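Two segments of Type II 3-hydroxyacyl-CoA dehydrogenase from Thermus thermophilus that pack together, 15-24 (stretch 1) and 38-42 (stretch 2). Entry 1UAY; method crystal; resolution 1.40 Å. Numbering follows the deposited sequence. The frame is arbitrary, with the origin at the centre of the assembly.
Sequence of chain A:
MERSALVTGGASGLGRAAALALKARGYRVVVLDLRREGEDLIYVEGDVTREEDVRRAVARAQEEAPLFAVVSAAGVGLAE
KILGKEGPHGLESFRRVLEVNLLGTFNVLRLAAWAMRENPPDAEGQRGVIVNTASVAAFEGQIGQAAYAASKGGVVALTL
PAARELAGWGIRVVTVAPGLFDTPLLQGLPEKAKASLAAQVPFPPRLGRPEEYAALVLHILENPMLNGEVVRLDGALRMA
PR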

# COMPACT_ATOMS: atom_id res chain seq x y z
N GLY A 15 -4.36 21.87 13.16
CA GLY A 15 -5.70 22.41 13.07
C GLY A 15 -5.69 23.92 13.08
O GLY A 15 -6.41 24.57 12.31
N ARG A 16 -4.88 24.50 13.95
CA ARG A 16 -4.77 25.95 14.05
C ARG A 16 -4.32 26.54 12.72
O ARG A 16 -4.90 27.50 12.24
N ALA A 17 -3.29 25.95 12.13
CA ALA A 17 -2.78 26.46 10.86
C ALA A 17 -3.85 26.37 9.77
O ALA A 17 -4.02 27.30 8.99
N ALA A 18 -4.56 25.25 9.72
CA ALA A 18 -5.61 25.09 8.72
C ALA A 18 -6.71 26.14 8.92
O ALA A 18 -7.18 26.74 7.96
N ALA A 19 -7.10 26.34 10.18
CA ALA A 19 -8.14 27.32 10.48
C ALA A 19 -7.74 28.73 10.05
O ALA A 19 -8.54 29.44 9.43
N LEU A 20 -6.51 29.12 10.36
CA LEU A 20 -6.03 30.45 9.98
C LEU A 20 -5.93 30.60 8.47
O LEU A 20 -6.26 31.65 7.92
N ALA A 21 -5.48 29.55 7.78
CA ALA A 21 -5.37 29.60 6.33
C ALA A 21 -6.74 29.71 5.68
O ALA A 21 -6.93 30.44 4.71
N LEU A 22 -7.71 28.99 6.22
CA LEU A 22 -9.07 29.04 5.69
C LEU A 22 -9.68 30.41 5.91
O LEU A 22 -10.39 30.94 5.06
N LYS A 23 -9.40 31.00 7.07
CA LYS A 23 -9.92 32.33 7.38
C LYS A 23 -9.34 33.34 6.38
O LYS A 23 -10.07 34.18 5.85
N ALA A 24 -8.04 33.25 6.13
CA ALA A 24 -7.38 34.15 5.19
C ALA A 24 -7.92 33.97 3.78
O ALA A 24 -7.92 34.91 2.98
N GLY A 38 -6.88 32.81 21.16
CA GLY A 38 -7.13 34.21 20.86
C GLY A 38 -7.06 34.69 19.43
O GLY A 38 -6.91 35.89 19.20
N GLU A 39 -7.17 33.79 18.47
CA GLU A 39 -7.12 34.19 17.06
C GLU A 39 -8.49 34.74 16.66
O GLU A 39 -9.46 34.64 17.41
N ASP A 40 -8.56 35.33 15.47
CA ASP A 40 -9.81 35.87 14.96
C ASP A 40 -10.60 34.72 14.32
O ASP A 40 -10.76 34.66 13.11
N LEU A 41 -11.06 33.82 15.18
CA LEU A 41 -11.83 32.65 14.76
C LEU A 41 -12.97 32.47 15.75
O LEU A 41 -12.95 33.02 16.85
N ILE A 42 -13.97 31.69 15.35
CA ILE A 42 -15.11 31.41 16.21
C ILE A 42 -14.76 30.11 16.93
O ILE A 42 -14.57 29.07 16.31

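Residues 15-24 form part of a longer helix, and residues 38-42 run past one side of it as an irregular segment; the contact buries 335 Å² in total and is carried by Arg 16, Ala 19, Leu 20 and Lys 23 of the helix, spaced three or four residues apart or adjacent, so that they line one face.

Leu 41 has more of its area covered across the contact (72 Å²) than any other residue of the two stretches. Its CA-to-CB bond points sideways, but with chi1 at -58° (m) and chi2 at 166° (t) the branched end comes nearer to the helix. Leu 41 CD1 lies 3.8 Å from CB of Ala 19, whose own CA-to-CB bond is directed toward the loop, and 4.2 Å from CD2 of Leu 20. Leu 41 CD2 lies 4.0 Å from CB of Lys 23. Leu 20 also starts sideways, and its m, t rotamer brings CD2 to within 3.6 Å of OE1 of Glu 39, an apolar methyl beside a carboxylate.

Two salt bridges flank this apolar patch. The CA-to-CB bond of Arg 16 points sideways, and chi1 to chi3 are all t, an extended chain that carries the guanidinium out to the loop. The CA-to-CB bond of Glu 39 points toward the helix, and the side chain folds through m, m, which places its carboxylate within reach: NH2 of Arg 16 donates to OE2 of Glu 39 at 3.1 Å, with the acceptor near the guanidinium plane, at its edge.

The CA-to-CB bond of Lys 23 points toward the loop, but the side chain does not extend fully. The p value of chi2 (66°) and the m value of chi4 (-58°) bend the chain so that NZ of Lys 23 reaches Asp 40, where it donates to the backbone O at 2.6 Å and to the side-chain OD2 at 2.7 Å. The t rotamer of Asp 40 (chi1 -178°) lets one ammonium group bond to both the backbone O and OD2 of Asp 40.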

# COMPACT_ATOMS: atom_id res chain seq x y z
CB ARG A 16 -3.78 26.33 15.15
CG ARG A 16 -3.46 27.81 15.23
CD ARG A 16 -2.55 28.10 16.43
NE ARG A 16 -2.19 29.52 16.52
CZ ARG A 16 -1.26 30.11 15.79
NH1 ARG A 16 -0.57 29.41 14.89
NH2 ARG A 16 -1.01 31.40 15.94
CB ALA A 17 -1.54 25.68 10.44
CB ALA A 18 -6.19 23.69 8.80
CB ALA A 19 -8.45 27.30 11.98
CB LEU A 20 -4.67 30.72 10.64
CG LEU A 20 -4.69 30.89 12.16
CD1 LEU A 20 -3.27 30.98 12.70
CD2 LEU A 20 -5.48 32.14 12.52
CB ALA A 21 -4.65 28.36 5.82
CB LEU A 22 -9.93 27.95 6.34
CG LEU A 22 -9.60 26.52 5.89
CD1 LEU A 22 -10.26 25.52 6.81
CD2 LEU A 22 -10.05 26.32 4.45
CB LYS A 23 -9.53 32.73 8.81
CG LYS A 23 -10.07 34.09 9.24
CD LYS A 23 -11.59 34.09 9.33
CE LYS A 23 -12.13 35.46 9.71
NZ LYS A 23 -11.58 35.95 11.00
CB ALA A 24 -5.88 33.91 5.21
CB GLU A 39 -6.77 33.00 16.17
CG GLU A 39 -5.38 32.41 16.42
CD GLU A 39 -4.26 33.39 16.15
OE1 GLU A 39 -4.39 34.22 15.23
OE2 GLU A 39 -3.23 33.33 16.86
CB ASP A 40 -9.54 36.98 13.94
CG ASP A 40 -10.81 37.62 13.41
OD1 ASP A 40 -11.83 37.60 14.13
OD2 ASP A 40 -10.78 38.15 12.28
CB LEU A 41 -10.94 31.40 14.80
CG LEU A 41 -9.67 31.38 13.95
CD1 LEU A 41 -8.78 30.22 14.38
CD2 LEU A 41 -10.03 31.26 12.48
CB ILE A 42 -16.39 31.21 15.39
CG1 ILE A 42 -16.73 32.51 14.66
CG2 ILE A 42 -17.54 30.79 16.30
CD1 ILE A 42 -17.81 32.36 13.60